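Local atomic coordinates of polyhedrin (Operophtera brumata cypovirus 19, PDB entry 5A99), a protein that builds the crystalline matrix of polyhedra, the occlusion bodies of an insect cypovirus, which probably embed and protect virus particles between hosts. Residues A[64-69]-A[183-188]; A[109-114]-A[124-129]; A[150-155]-A[168-173]. All blocks are in the same frame, centred on the assembly; numbering follows the deposited sequence.

Contact 1. Residues A[64-69]-A[183-188]; sequences DQLVLP and PVISFA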
ATOM      1  N   ASP A  64      10.527  -4.329   9.772  1.00 11.00           N
ATOM      2  CA  ASP A  64       9.567  -5.183  10.449  1.00 11.94           C
ATOM      3  C   ASP A  64       8.670  -5.942   9.467  1.00 15.78           C
ATOM      4  O   ASP A  64       7.846  -6.759   9.869  1.00 12.54           O
ATOM      5  CB  ASP A  64       8.728  -4.380  11.452  1.00 15.84           C
ATOM      6  CG  ASP A  64       7.693  -3.487  10.781  1.00 13.57           C
ATOM      7  OD1 ASP A  64       7.984  -2.942   9.695  1.00 14.63           O
ATOM      8  OD2 ASP A  64       6.588  -3.333  11.352  1.00 17.81           O
ATOM      9  N   GLN A  65       8.844  -5.687   8.177  1.00 13.49           N
ATOM     10  CA  GLN A  65       8.166  -6.480   7.174  1.00 12.36           C
ATOM     11  C   GLN A  65       9.112  -7.498   6.554  1.00 12.61           C
ATOM     12  O   GLN A  65       8.690  -8.301   5.730  1.00 16.80           O
ATOM     13  CB  GLN A  65       7.560  -5.559   6.115  1.00 14.95           C
ATOM     14  CG  GLN A  65       6.612  -4.542   6.729  1.00 11.44           C
ATOM     15  CD  GLN A  65       6.245  -3.431   5.766  1.00 15.33           C
ATOM     16  OE1 GLN A  65       7.077  -2.961   4.995  1.00 14.97           O
ATOM     17  NE2 GLN A  65       4.990  -3.013   5.802  1.00 17.33           N
ATOM     18  N   LEU A  66      10.382  -7.471   6.974  1.00 17.70           N
ATOM     19  CA  LEU A  66      11.413  -8.376   6.454  1.00 14.19           C
ATOM     20  C   LEU A  66      11.858  -9.422   7.482  1.00 12.20           C
ATOM     21  O   LEU A  66      12.241 -10.535   7.129  1.00 13.62           O
ATOM     22  CB  LEU A  66      12.636  -7.575   5.986  1.00 12.17           C
ATOM     23  CG  LEU A  66      12.405  -6.573   4.842  1.00 12.94           C
ATOM     24  CD1 LEU A  66      13.605  -5.645   4.666  1.00 17.37           C
ATOM     25  CD2 LEU A  66      12.095  -7.308   3.567  1.00 14.61           C
ATOM     26  N   VAL A  67      11.821  -9.066   8.754  1.00 13.58           N
ATOM     27  CA  VAL A  67      12.211 -10.001   9.798  1.00 14.50           C
ATOM     28  C   VAL A  67      11.172 -11.122   9.878  1.00 13.95           C
ATOM     29  O   VAL A  67      10.088 -11.017   9.300  1.00 14.77           O
ATOM     30  CB  VAL A  67      12.315  -9.305  11.159  1.00 11.79           C
ATOM     31  CG1 VAL A  67      13.391  -8.243  11.126  1.00 15.25           C
ATOM     32  CG2 VAL A  67      10.971  -8.702  11.565  1.00 11.40           C
ATOM     33  N   LEU A  68      11.508 -12.198  10.573  1.00 12.73           N
ATOM     34  CA  LEU A  68      10.515 -13.207  10.934  1.00 12.60           C
ATOM     35  C   LEU A  68      10.732 -13.619  12.392  1.00 11.86           C
ATOM     36  O   LEU A  68      11.813 -14.059  12.760  1.00 14.79           O
ATOM     37  CB  LEU A  68      10.608 -14.422  10.003  1.00 17.41           C
ATOM     38  CG  LEU A  68       9.413 -15.386  10.024  1.00 15.97           C
ATOM     39  CD1 LEU A  68       9.435 -16.291   8.780  1.00 14.14           C
ATOM     40  CD2 LEU A  68       9.398 -16.226  11.295  1.00 13.72           C
ATOM     41  N   PRO A  69       9.683 -13.553  13.214  1.00 16.15           N
ATOM     42  CA  PRO A  69       8.290 -13.356  12.813  1.00 11.85           C
ATOM     43  C   PRO A  69       7.928 -11.906  12.517  1.00 14.98           C
ATOM     44  O   PRO A  69       8.606 -10.955  12.948  1.00 10.14           O
ATOM     45  CB  PRO A  69       7.513 -13.848  14.039  1.00 17.35           C
ATOM     46  CG  PRO A  69       8.417 -13.537  15.185  1.00 11.45           C
ATOM     47  CD  PRO A  69       9.817 -13.741  14.672  1.00 10.25           C
ATOM     48  N   PRO A 183      18.265  -4.393   7.506  1.00 14.54           N
ATOM     49  CA  PRO A 183      17.859  -3.879   6.196  1.00 17.42           C
ATOM     50  C   PRO A 183      16.454  -3.305   6.111  1.00 15.98           C
ATOM     51  O   PRO A 183      15.532  -3.728   6.820  1.00 11.80           O
ATOM     52  CB  PRO A 183      17.953  -5.123   5.302  1.00 14.03           C
ATOM     53  CG  PRO A 183      17.580  -6.238   6.210  1.00 18.50           C
ATOM     54  CD  PRO A 183      18.144  -5.857   7.579  1.00 13.47           C
ATOM     55  N   VAL A 184      16.338  -2.298   5.249  1.00 13.25           N
ATOM     56  CA  VAL A 184      15.072  -1.847   4.685  1.00 12.29           C
ATOM     57  C   VAL A 184      15.260  -2.105   3.190  1.00 10.99           C
ATOM     58  O   VAL A 184      16.343  -1.877   2.656  1.00 12.42           O
ATOM     59  CB  VAL A 184      14.832  -0.354   4.933  1.00  9.10           C
ATOM     60  CG1 VAL A 184      13.779   0.186   3.974  1.00 15.28           C
ATOM     61  CG2 VAL A 184      14.425  -0.090   6.403  1.00 11.00           C
ATOM     62  N   ILE A 185      14.246  -2.609   2.510  1.00  8.78           N
ATOM     63  CA  ILE A 185      14.448  -3.001   1.123  1.00 10.43           C
ATOM     64  C   ILE A 185      13.425  -2.403   0.167  1.00  8.77           C
ATOM     65  O   ILE A 185      12.215  -2.521   0.377  1.00 10.29           O
ATOM     66  CB  ILE A 185      14.471  -4.525   0.983  1.00  7.85           C
ATOM     67  CG1 ILE A 185      15.729  -5.101   1.647  1.00  8.81           C
ATOM     68  CG2 ILE A 185      14.458  -4.935  -0.472  1.00  7.91           C
ATOM     69  CD1 ILE A 185      15.676  -6.593   1.815  1.00 13.26           C
ATOM     70  N   SER A 186      13.943  -1.749  -0.874  1.00  9.42           N
ATOM     71  CA  SER A 186      13.143  -1.172  -1.954  1.00 10.09           C
ATOM     72  C   SER A 186      13.559  -1.777  -3.310  1.00 10.27           C
ATOM     73  O   SER A 186      14.745  -1.994  -3.559  1.00  8.68           O
ATOM     74  CB  SER A 186      13.315   0.353  -1.993  1.00 12.61           C
ATOM     75  OG  SER A 186      13.094   0.911  -0.709  1.00 13.25           O
ATOM     76  N   PHE A 187      12.588  -2.065  -4.174  1.00 11.39           N
ATOM     77  CA  PHE A 187      12.905  -2.464  -5.541  1.00 10.45           C
ATOM     78  C   PHE A 187      11.806  -2.089  -6.540  1.00  8.93           C
ATOM     79  O   PHE A 187      10.691  -1.714  -6.170  1.00 12.21           O
ATOM     80  CB  PHE A 187      13.266  -3.956  -5.619  1.00  9.67           C
ATOM     81  CG  PHE A 187      12.166  -4.877  -5.190  1.00 11.21           C
ATOM     82  CD1 PHE A 187      11.098  -5.141  -6.027  1.00  9.73           C
ATOM     83  CD2 PHE A 187      12.212  -5.498  -3.955  1.00  9.33           C
ATOM     84  CE1 PHE A 187      10.081  -5.998  -5.640  1.00 10.69           C
ATOM     85  CE2 PHE A 187      11.208  -6.362  -3.563  1.00  7.89           C
ATOM     86  CZ  PHE A 187      10.135  -6.607  -4.405  1.00  8.93           C
ATOM     87  N   ALA A 188      12.169  -2.136  -7.810  1.00 10.14           N
ATOM     88  CA  ALA A 188      11.248  -1.820  -8.884  1.00  7.92           C
ATOM     89  C   ALA A 188      11.685  -2.535 -10.135  1.00  9.20           C
ATOM     90  O   ALA A 188      12.868  -2.820 -10.335  1.00 10.86           O
ATOM     91  CB  ALA A 188      11.205  -0.346  -9.136  1.00  9.09           C
TER
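L66 reaches across to I185 and P183 with one branch doing nearly all the work, its CD1 methyl. The apolar part of the contact is a meeting of two branched side chains that cross obliquely. L66 CD1 lies 3.6 Å from I185 CD1 and also touches I185 CG1. The second branch joins less closely, L66 CD2 standing 4.1 Å from I185 CD1. The same CD1 methyl of L66 also comes within 4.3 Å of CG of the P183 ring. In L66, CG stands anti to the carbonyl carbon (chi1 -62°), and the chain then runs on extended, which carries CD1 to P183 and I185; I185 has the same first torsion for CG1 and holds its own CD1 out to meet it. Leucine and isoleucine suit this buried place because their methyl ends pack closely and bring no polar group that would need a partner.

A second kind of contact is methyl against backbone. L66 CD1 sits 3.5 Å from P183 O. It also approaches V184 CA, so the leucine covers the main chain at P183 and V184. P183 O, buried here, has no hydrogen-bonding partner in the model, and the methyl offers it none.

The polar residues preceding the leucine look elsewhere. Q65 ties the loop to itself through N62 and Y71, and D64 OD1 forms a salt bridge with R72 of the second subunit. Within the fold, 64-69 follows strand 56-61 and its leucine enters between the two sheets, resting on Y61 and on L37 and L39 of strand 33-40, while I185 of strand 184-190, the middle strand of the three-stranded sheet, also packs on L37.

Contact 2. Residues A[109-114]-A[124-129]; sequences VSFQFI and VWFRVN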
ATOM      1  N   VAL A 109      19.683 -13.485   7.289  1.00 16.27           N
ATOM      2  CA  VAL A 109      21.118 -13.582   7.101  1.00 12.33           C
ATOM      3  C   VAL A 109      21.527 -13.040   5.739  1.00 14.08           C
ATOM      4  O   VAL A 109      22.566 -12.397   5.585  1.00 11.41           O
ATOM      5  CB  VAL A 109      21.560 -15.054   7.200  1.00 12.15           C
ATOM      6  CG1 VAL A 109      23.066 -15.172   7.023  1.00 17.31           C
ATOM      7  CG2 VAL A 109      21.130 -15.632   8.523  1.00 15.64           C
ATOM      8  N   SER A 110      20.695 -13.303   4.740  1.00 13.61           N
ATOM      9  CA  SER A 110      21.041 -12.958   3.378  1.00 12.76           C
ATOM     10  C   SER A 110      19.776 -12.998   2.549  1.00 14.55           C
ATOM     11  O   SER A 110      18.693 -13.336   3.054  1.00 11.43           O
ATOM     12  CB  SER A 110      22.078 -13.934   2.817  1.00 12.54           C
ATOM     13  OG  SER A 110      21.493 -15.215   2.632  1.00 19.36           O
ATOM     14  N   PHE A 111      19.914 -12.646   1.279  1.00 10.56           N
ATOM     15  CA  PHE A 111      18.763 -12.553   0.395  1.00 14.41           C
ATOM     16  C   PHE A 111      19.085 -13.054  -1.016  1.00 12.39           C
ATOM     17  O   PHE A 111      20.252 -13.122  -1.427  1.00 10.52           O
ATOM     18  CB  PHE A 111      18.306 -11.086   0.307  1.00 16.24           C
ATOM     19  CG  PHE A 111      19.231 -10.220  -0.505  1.00 16.21           C
ATOM     20  CD1 PHE A 111      19.105 -10.157  -1.885  1.00 19.16           C
ATOM     21  CD2 PHE A 111      20.250  -9.495   0.102  1.00 18.60           C
ATOM     22  CE1 PHE A 111      19.972  -9.383  -2.642  1.00 10.66           C
ATOM     23  CE2 PHE A 111      21.117  -8.707  -0.661  1.00 11.33           C
ATOM     24  CZ  PHE A 111      20.965  -8.654  -2.031  1.00 12.22           C
ATOM     25  N   GLN A 112      18.036 -13.407  -1.752  1.00  9.85           N
ATOM     26  CA  GLN A 112      18.125 -13.568  -3.198  1.00 11.01           C
ATOM     27  C   GLN A 112      16.956 -12.812  -3.832  1.00  7.57           C
ATOM     28  O   GLN A 112      15.792 -12.990  -3.444  1.00 10.26           O
ATOM     29  CB  GLN A 112      18.124 -15.048  -3.616  1.00 10.35           C
ATOM     30  CG  GLN A 112      17.963 -15.245  -5.128  1.00  7.00           C
ATOM     31  CD  GLN A 112      18.239 -16.669  -5.617  1.00 13.01           C
ATOM     32  OE1 GLN A 112      18.400 -16.902  -6.817  1.00 10.52           O
ATOM     33  NE2 GLN A 112      18.255 -17.625  -4.701  1.00 15.23           N
ATOM     34  N   PHE A 113      17.274 -11.939  -4.780  1.00 12.38           N
ATOM     35  CA  PHE A 113      16.255 -11.164  -5.481  1.00 10.07           C
ATOM     36  C   PHE A 113      16.176 -11.684  -6.910  1.00  9.06           C
ATOM     37  O   PHE A 113      17.194 -11.765  -7.600  1.00  8.48           O
ATOM     38  CB  PHE A 113      16.620  -9.676  -5.433  1.00  9.14           C
ATOM     39  CG  PHE A 113      15.654  -8.780  -6.154  1.00  5.24           C
ATOM     40  CD1 PHE A 113      14.340  -8.658  -5.722  1.00  8.90           C
ATOM     41  CD2 PHE A 113      16.060  -8.042  -7.256  1.00 10.27           C
ATOM     42  CE1 PHE A 113      13.450  -7.811  -6.374  1.00 11.92           C
ATOM     43  CE2 PHE A 113      15.173  -7.196  -7.912  1.00  6.41           C
ATOM     44  CZ  PHE A 113      13.865  -7.090  -7.468  1.00  9.30           C
ATOM     45  N   ILE A 114      14.972 -12.073  -7.327  1.00 10.42           N
ATOM     46  CA  ILE A 114      14.751 -12.649  -8.648  1.00 10.02           C
ATOM     47  C   ILE A 114      13.614 -11.959  -9.379  1.00 10.19           C
ATOM     48  O   ILE A 114      12.499 -11.835  -8.861  1.00  6.62           O
ATOM     49  CB  ILE A 114      14.429 -14.167  -8.581  1.00 15.26           C
ATOM     50  CG1 ILE A 114      15.491 -14.904  -7.765  1.00 13.16           C
ATOM     51  CG2 ILE A 114      14.351 -14.766  -9.989  1.00 13.64           C
ATOM     52  CD1 ILE A 114      15.012 -16.209  -7.210  1.00 13.85           C
ATOM     53  N   VAL A 124      15.457  -2.561 -13.689  1.00 11.29           N
ATOM     54  CA  VAL A 124      15.626  -3.341 -12.466  1.00 13.59           C
ATOM     55  C   VAL A 124      16.469  -2.580 -11.437  1.00 11.82           C
ATOM     56  O   VAL A 124      17.650  -2.313 -11.654  1.00  8.44           O
ATOM     57  CB  VAL A 124      16.234  -4.729 -12.738  1.00 14.34           C
ATOM     58  CG1 VAL A 124      16.454  -5.444 -11.436  1.00 12.15           C
ATOM     59  CG2 VAL A 124      15.323  -5.539 -13.648  1.00 11.67           C
ATOM     60  N   TRP A 125      15.834  -2.234 -10.319  1.00 11.36           N
ATOM     61  CA  TRP A 125      16.424  -1.364  -9.319  1.00 12.21           C
ATOM     62  C   TRP A 125      16.204  -1.986  -7.951  1.00  9.04           C
ATOM     63  O   TRP A 125      15.116  -2.441  -7.636  1.00 10.54           O
ATOM     64  CB  TRP A 125      15.778   0.022  -9.412  1.00  9.35           C
ATOM     65  CG  TRP A 125      16.158   0.959  -8.309  1.00 12.06           C
ATOM     66  CD1 TRP A 125      17.323   1.663  -8.202  1.00 10.14           C
ATOM     67  CD2 TRP A 125      15.362   1.322  -7.169  1.00  9.51           C
ATOM     68  NE1 TRP A 125      17.310   2.429  -7.064  1.00 10.23           N
ATOM     69  CE2 TRP A 125      16.119   2.244  -6.413  1.00  8.79           C
ATOM     70  CE3 TRP A 125      14.092   0.959  -6.715  1.00 11.92           C
ATOM     71  CZ2 TRP A 125      15.646   2.805  -5.228  1.00 12.37           C
ATOM     72  CZ3 TRP A 125      13.617   1.530  -5.532  1.00 10.79           C
ATOM     73  CH2 TRP A 125      14.395   2.434  -4.803  1.00 13.23           C
ATOM     74  N   PHE A 126      17.246  -2.005  -7.133  1.00 11.77           N
ATOM     75  CA  PHE A 126      17.212  -2.744  -5.884  1.00 12.36           C
ATOM     76  C   PHE A 126      18.121  -2.028  -4.886  1.00  8.93           C
ATOM     77  O   PHE A 126      19.293  -1.798  -5.170  1.00 10.12           O
ATOM     78  CB  PHE A 126      17.675  -4.189  -6.138  1.00  9.62           C
ATOM     79  CG  PHE A 126      17.666  -5.057  -4.920  1.00  8.85           C
ATOM     80  CD1 PHE A 126      16.507  -5.700  -4.513  1.00  9.39           C
ATOM     81  CD2 PHE A 126      18.824  -5.235  -4.182  1.00  8.98           C
ATOM     82  CE1 PHE A 126      16.508  -6.491  -3.383  1.00 12.60           C
ATOM     83  CE2 PHE A 126      18.831  -6.026  -3.047  1.00 14.12           C
ATOM     84  CZ  PHE A 126      17.680  -6.656  -2.648  1.00 12.53           C
ATOM     85  N   ARG A 127      17.575  -1.659  -3.728  1.00  7.99           N
ATOM     86  CA  ARG A 127      18.321  -0.859  -2.759  1.00  9.63           C
ATOM     87  C   ARG A 127      18.026  -1.313  -1.348  1.00 11.36           C
ATOM     88  O   ARG A 127      16.877  -1.269  -0.897  1.00 11.30           O
ATOM     89  CB  ARG A 127      17.964   0.632  -2.899  1.00 12.83           C
ATOM     90  CG  ARG A 127      18.790   1.581  -2.001  1.00 13.63           C
ATOM     91  CD  ARG A 127      18.271   2.986  -2.095  1.00 10.90           C
ATOM     92  NE  ARG A 127      16.895   3.046  -1.603  1.00  9.40           N
ATOM     93  CZ  ARG A 127      16.045   4.032  -1.849  1.00 10.70           C
ATOM     94  NH1 ARG A 127      16.411   5.061  -2.595  1.00 18.47           N
ATOM     95  NH2 ARG A 127      14.817   3.989  -1.344  1.00 11.88           N
ATOM     96  N   VAL A 128      19.066  -1.762  -0.656  1.00 10.74           N
ATOM     97  CA  VAL A 128      18.958  -2.086   0.757  1.00 15.63           C
ATOM     98  C   VAL A 128      19.410  -0.864   1.540  1.00 11.26           C
ATOM     99  O   VAL A 128      20.599  -0.564   1.601  1.00 13.23           O
ATOM    100  CB  VAL A 128      19.842  -3.299   1.138  1.00 16.94           C
ATOM    101  CG1 VAL A 128      19.628  -3.677   2.600  1.00 14.68           C
ATOM    102  CG2 VAL A 128      19.543  -4.483   0.247  1.00 15.93           C
ATOM    103  N   ASN A 129      18.458  -0.127   2.093  1.00 10.05           N
ATOM    104  CA  ASN A 129      18.796   0.950   3.012  1.00 13.86           C
ATOM    105  C   ASN A 129      19.111   0.397   4.399  1.00 12.36           C
ATOM    106  O   ASN A 129      18.820  -0.764   4.703  1.00 12.63           O
ATOM    107  CB  ASN A 129      17.645   1.945   3.127  1.00 11.46           C
ATOM    108  CG  ASN A 129      17.688   3.020   2.057  1.00 12.53           C
ATOM    109  OD1 ASN A 129      18.641   3.114   1.284  1.00 12.94           O
ATOM    110  ND2 ASN A 129      16.652   3.850   2.020  1.00 13.92           N
TER
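F113, whose ring meets F126 across the contact, is held by its backbone: F113 N makes a hydrogen bond to Y170 O of the adjoining strand. Its side chain, with CG anti to the backbone N (chi1 179°), projects from the six-stranded sheet toward strand 125-129. There the rings of F113 and F126 form an offset stack, centroids 4.7 Å apart and planes inclined at 30°. F126 CD1 lies over one face of F113, displaced toward the rim and 3.6 Å from F113 CG.

F111 is met by the CE2 and CZ atoms of the same F126 ring, whereas F113 is met by CD1 and CE1. F126 CE2 comes within 3.5 Å of F111 CZ, and F126 CZ lies over a face of the F111 ring; the pair is oblique, with planes at 35°. F111 and F113 are two residues apart on one strand, hence on the same side of it, and F126 enters between them from the facing strand. Flat, rigid phenylalanines suit this place, since each offers broad apolar surface without a polar group to satisfy. V124 completes the row more lightly, V124 CG1 lying at the edge of the neighbouring ring, 4.1 Å from F113 CE2.

F174, F179 and F187 extend the aromatic packing, whereas R127 makes a salt bridge with D214 of the second subunit. F111, F113 and F126 form an aromatic cluster between two facing antiparallel sheets, part of the core of the polyhedrin beta-sandwich.

Contact 3. Residues A[150-155]-A[168-173]; sequences NYIGPL and WSYVGK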
ATOM      1  N   ASN A 150      22.596   0.776  -7.537  1.00  8.51           N
ATOM      2  CA  ASN A 150      21.321   0.128  -7.296  1.00 10.56           C
ATOM      3  C   ASN A 150      20.621  -0.352  -8.566  1.00  9.60           C
ATOM      4  O   ASN A 150      19.600  -1.033  -8.488  1.00 11.80           O
ATOM      5  CB  ASN A 150      20.401   1.061  -6.513  1.00  9.26           C
ATOM      6  CG  ASN A 150      20.967   1.427  -5.152  1.00 11.74           C
ATOM      7  OD1 ASN A 150      21.478   0.577  -4.424  1.00 13.10           O
ATOM      8  ND2 ASN A 150      20.875   2.694  -4.802  1.00 15.35           N
ATOM      9  N   TYR A 151      21.168  -0.003  -9.727  1.00 11.88           N
ATOM     10  CA  TYR A 151      20.657  -0.524 -10.997  1.00 12.70           C
ATOM     11  C   TYR A 151      21.432  -1.793 -11.322  1.00 15.46           C
ATOM     12  O   TYR A 151      22.451  -1.773 -12.034  1.00 10.04           O
ATOM     13  CB  TYR A 151      20.729   0.537 -12.100  1.00 11.77           C
ATOM     14  CG  TYR A 151      19.671   1.602 -11.872  1.00 12.13           C
ATOM     15  CD1 TYR A 151      19.933   2.694 -11.061  1.00 11.41           C
ATOM     16  CD2 TYR A 151      18.386   1.462 -12.382  1.00 13.21           C
ATOM     17  CE1 TYR A 151      18.971   3.640 -10.799  1.00 11.17           C
ATOM     18  CE2 TYR A 151      17.409   2.409 -12.126  1.00 13.46           C
ATOM     19  CZ  TYR A 151      17.709   3.499 -11.343  1.00 13.56           C
ATOM     20  OH  TYR A 151      16.742   4.451 -11.093  1.00 16.98           O
ATOM     21  N   ILE A 152      20.917  -2.898 -10.779  1.00 11.07           N
ATOM     22  CA  ILE A 152      21.692  -4.127 -10.605  1.00 14.67           C
ATOM     23  C   ILE A 152      21.651  -5.094 -11.783  1.00 11.22           C
ATOM     24  O   ILE A 152      22.299  -6.147 -11.734  1.00 13.30           O
ATOM     25  CB  ILE A 152      21.224  -4.899  -9.352  1.00 12.58           C
ATOM     26  CG1 ILE A 152      19.732  -5.243  -9.457  1.00 13.15           C
ATOM     27  CG2 ILE A 152      21.459  -4.064  -8.088  1.00 12.84           C
ATOM     28  CD1 ILE A 152      19.297  -6.373  -8.566  1.00 10.72           C
ATOM     29  N   GLY A 153      20.904  -4.747 -12.827  1.00 10.80           N
ATOM     30  CA  GLY A 153      20.718  -5.627 -13.975  1.00 13.06           C
ATOM     31  C   GLY A 153      21.930  -6.438 -14.404  1.00 10.68           C
ATOM     32  O   GLY A 153      21.863  -7.655 -14.502  1.00 14.99           O
ATOM     33  N   PRO A 154      23.053  -5.770 -14.680  1.00 11.71           N
ATOM     34  CA  PRO A 154      24.220  -6.493 -15.208  1.00 11.69           C
ATOM     35  C   PRO A 154      24.914  -7.353 -14.152  1.00 11.31           C
ATOM     36  O   PRO A 154      25.605  -8.309 -14.493  1.00  9.36           O
ATOM     37  CB  PRO A 154      25.132  -5.365 -15.701  1.00 11.98           C
ATOM     38  CG  PRO A 154      24.809  -4.207 -14.821  1.00 14.03           C
ATOM     39  CD  PRO A 154      23.318  -4.331 -14.523  1.00 12.33           C
ATOM     40  N   LEU A 155      24.704  -7.030 -12.882  1.00 11.82           N
ATOM     41  CA  LEU A 155      25.287  -7.804 -11.795  1.00 13.13           C
ATOM     42  C   LEU A 155      24.525  -9.099 -11.569  1.00 12.65           C
ATOM     43  O   LEU A 155      24.956  -9.960 -10.797  1.00  8.78           O
ATOM     44  CB  LEU A 155      25.261  -7.012 -10.499  1.00 11.25           C
ATOM     45  CG  LEU A 155      25.907  -5.632 -10.506  1.00 18.43           C
ATOM     46  CD1 LEU A 155      25.948  -5.125  -9.072  1.00 18.33           C
ATOM     47  CD2 LEU A 155      27.316  -5.660 -11.151  1.00 14.24           C
ATOM     48  N   TRP A 168      16.269 -13.512 -13.744  1.00  9.04           N
ATOM     49  CA  TRP A 168      17.554 -12.976 -13.343  1.00 11.37           C
ATOM     50  C   TRP A 168      17.678 -12.892 -11.817  1.00 13.12           C
ATOM     51  O   TRP A 168      16.752 -12.444 -11.110  1.00 11.46           O
ATOM     52  CB  TRP A 168      17.752 -11.604 -13.984  1.00 11.49           C
ATOM     53  CG  TRP A 168      17.816 -11.662 -15.472  1.00 12.30           C
ATOM     54  CD1 TRP A 168      18.944 -11.650 -16.240  1.00 14.79           C
ATOM     55  CD2 TRP A 168      16.711 -11.754 -16.388  1.00  9.85           C
ATOM     56  NE1 TRP A 168      18.614 -11.723 -17.569  1.00 16.59           N
ATOM     57  CE2 TRP A 168      17.252 -11.787 -17.689  1.00 16.10           C
ATOM     58  CE3 TRP A 168      15.327 -11.814 -16.234  1.00 13.64           C
ATOM     59  CZ2 TRP A 168      16.455 -11.873 -18.830  1.00 16.85           C
ATOM     60  CZ3 TRP A 168      14.536 -11.907 -17.364  1.00 15.55           C
ATOM     61  CH2 TRP A 168      15.102 -11.935 -18.646  1.00 15.91           C
ATOM     62  N   SER A 169      18.839 -13.306 -11.318  1.00 12.88           N
ATOM     63  CA  SER A 169      19.047 -13.449  -9.887  1.00 13.34           C
ATOM     64  C   SER A 169      20.209 -12.630  -9.333  1.00 12.43           C
ATOM     65  O   SER A 169      21.300 -12.587  -9.909  1.00 10.73           O
ATOM     66  CB  SER A 169      19.266 -14.926  -9.563  1.00 13.80           C
ATOM     67  OG  SER A 169      19.804 -15.087  -8.272  1.00 10.05           O
ATOM     68  N   TYR A 170      19.956 -12.019  -8.184  1.00  8.03           N
ATOM     69  CA  TYR A 170      20.936 -11.228  -7.459  1.00 13.61           C
ATOM     70  C   TYR A 170      20.905 -11.666  -5.996  1.00 10.59           C
ATOM     71  O   TYR A 170      19.827 -11.855  -5.421  1.00  8.63           O
ATOM     72  CB  TYR A 170      20.571  -9.749  -7.577  1.00  7.42           C
ATOM     73  CG  TYR A 170      21.605  -8.770  -7.092  1.00  7.28           C
ATOM     74  CD1 TYR A 170      22.831  -8.650  -7.731  1.00 14.47           C
ATOM     75  CD2 TYR A 170      21.346  -7.933  -6.018  1.00  7.34           C
ATOM     76  CE1 TYR A 170      23.782  -7.728  -7.294  1.00 13.24           C
ATOM     77  CE2 TYR A 170      22.278  -7.024  -5.576  1.00  9.13           C
ATOM     78  CZ  TYR A 170      23.499  -6.928  -6.208  1.00 15.16           C
ATOM     79  OH  TYR A 170      24.426  -6.011  -5.765  1.00 13.66           O
ATOM     80  N   VAL A 171      22.084 -11.839  -5.399  1.00 10.65           N
ATOM     81  CA  VAL A 171      22.166 -12.265  -4.013  1.00 12.66           C
ATOM     82  C   VAL A 171      23.171 -11.450  -3.208  1.00 11.88           C
ATOM     83  O   VAL A 171      24.097 -10.838  -3.751  1.00 11.08           O
ATOM     84  CB  VAL A 171      22.514 -13.779  -3.887  1.00 14.21           C
ATOM     85  CG1 VAL A 171      21.613 -14.617  -4.783  1.00 15.49           C
ATOM     86  CG2 VAL A 171      23.974 -14.048  -4.230  1.00 13.86           C
ATOM     87  N   GLY A 172      22.994 -11.461  -1.894  1.00 14.08           N
ATOM     88  CA  GLY A 172      23.908 -10.760  -1.016  1.00 15.12           C
ATOM     89  C   GLY A 172      23.660 -11.090   0.439  1.00 14.48           C
ATOM     90  O   GLY A 172      22.624 -11.660   0.782  1.00 15.70           O
ATOM     91  N   LYS A 173      24.620 -10.720   1.288  1.00 16.92           N
ATOM     92  CA  LYS A 173      24.538 -10.947   2.725  1.00 13.90           C
ATOM     93  C   LYS A 173      24.231  -9.662   3.491  1.00 16.99           C
ATOM     94  O   LYS A 173      24.778  -8.587   3.194  1.00 16.86           O
ATOM     95  CB  LYS A 173      25.861 -11.526   3.240  1.00 17.04           C
ATOM     96  CG  LYS A 173      26.176 -12.945   2.762  1.00 20.91           C
ATOM     97  CD  LYS A 173      27.439 -13.477   3.452  1.00 20.33           C
ATOM     98  CE  LYS A 173      27.831 -14.858   2.973  1.00 37.83           C
ATOM     99  NZ  LYS A 173      29.138 -15.296   3.569  1.00 34.54           N
TER
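The ring of Y170 is met by I152 over one face and by L155 from an oblique direction. I152 CG2 stands 4.2 Å from the centroid of the Y170 ring, a CH-pi contact that lies 21° off the normal. The other branch reaches the root of the ring, I152 CD1 lying 3.6 Å from Y170 CD2. With CG1 between the backbone N and the carbonyl carbon (chi1 58°), isoleucine can lay both branches on the tyrosine together.

L155 runs beside Y170, the two side chains pointing the same way. L155 CB is 3.6 Å from Y170 CE1. The methyl L155 CD1 follows the ring as far as its hydroxyl, coming within 3.7 Å of Y170 OH. A tyrosine fits this boundary: its ring is apolar enough for I152, while Y170 is partly exposed and its OH lies beside L155, which is exposed.

Within 150-155 a weak backbone hydrogen bond, L155 N to I152 O at 2.8 Å, closes the turn that brings both aliphatic residues to the ring. Inward, I152 and Y170 both touch F126, so the pair continues the hydrophobic filling between the sheets. The arrangement is that of a connecting loop, with a short 3-10 turn, packed on strand 164-173 of a beta-sandwich.

In the fold
From the N terminus, the chain first enters contact 1 at 64-69, a loop beyond strand 56-61, and closes it only at 183-188, after 113 intervening residues. Contacts 2 and 3 nest inside that long loop, one after the other: 109-114 returns to 124-129 over a short connection, and 150-155 then folds back onto 168-173. Contacts 1 and 2 share the three-stranded sheet, where S186 and A188 pair by backbone with R127 and W125; contacts 2 and 3 share the six-stranded sheet through neighbouring strands 110-116 and 164-173. Contact 2 thus bridges the sheets, with contacts 1 and 3, whose centres are about 16 Å apart, closing loops against them.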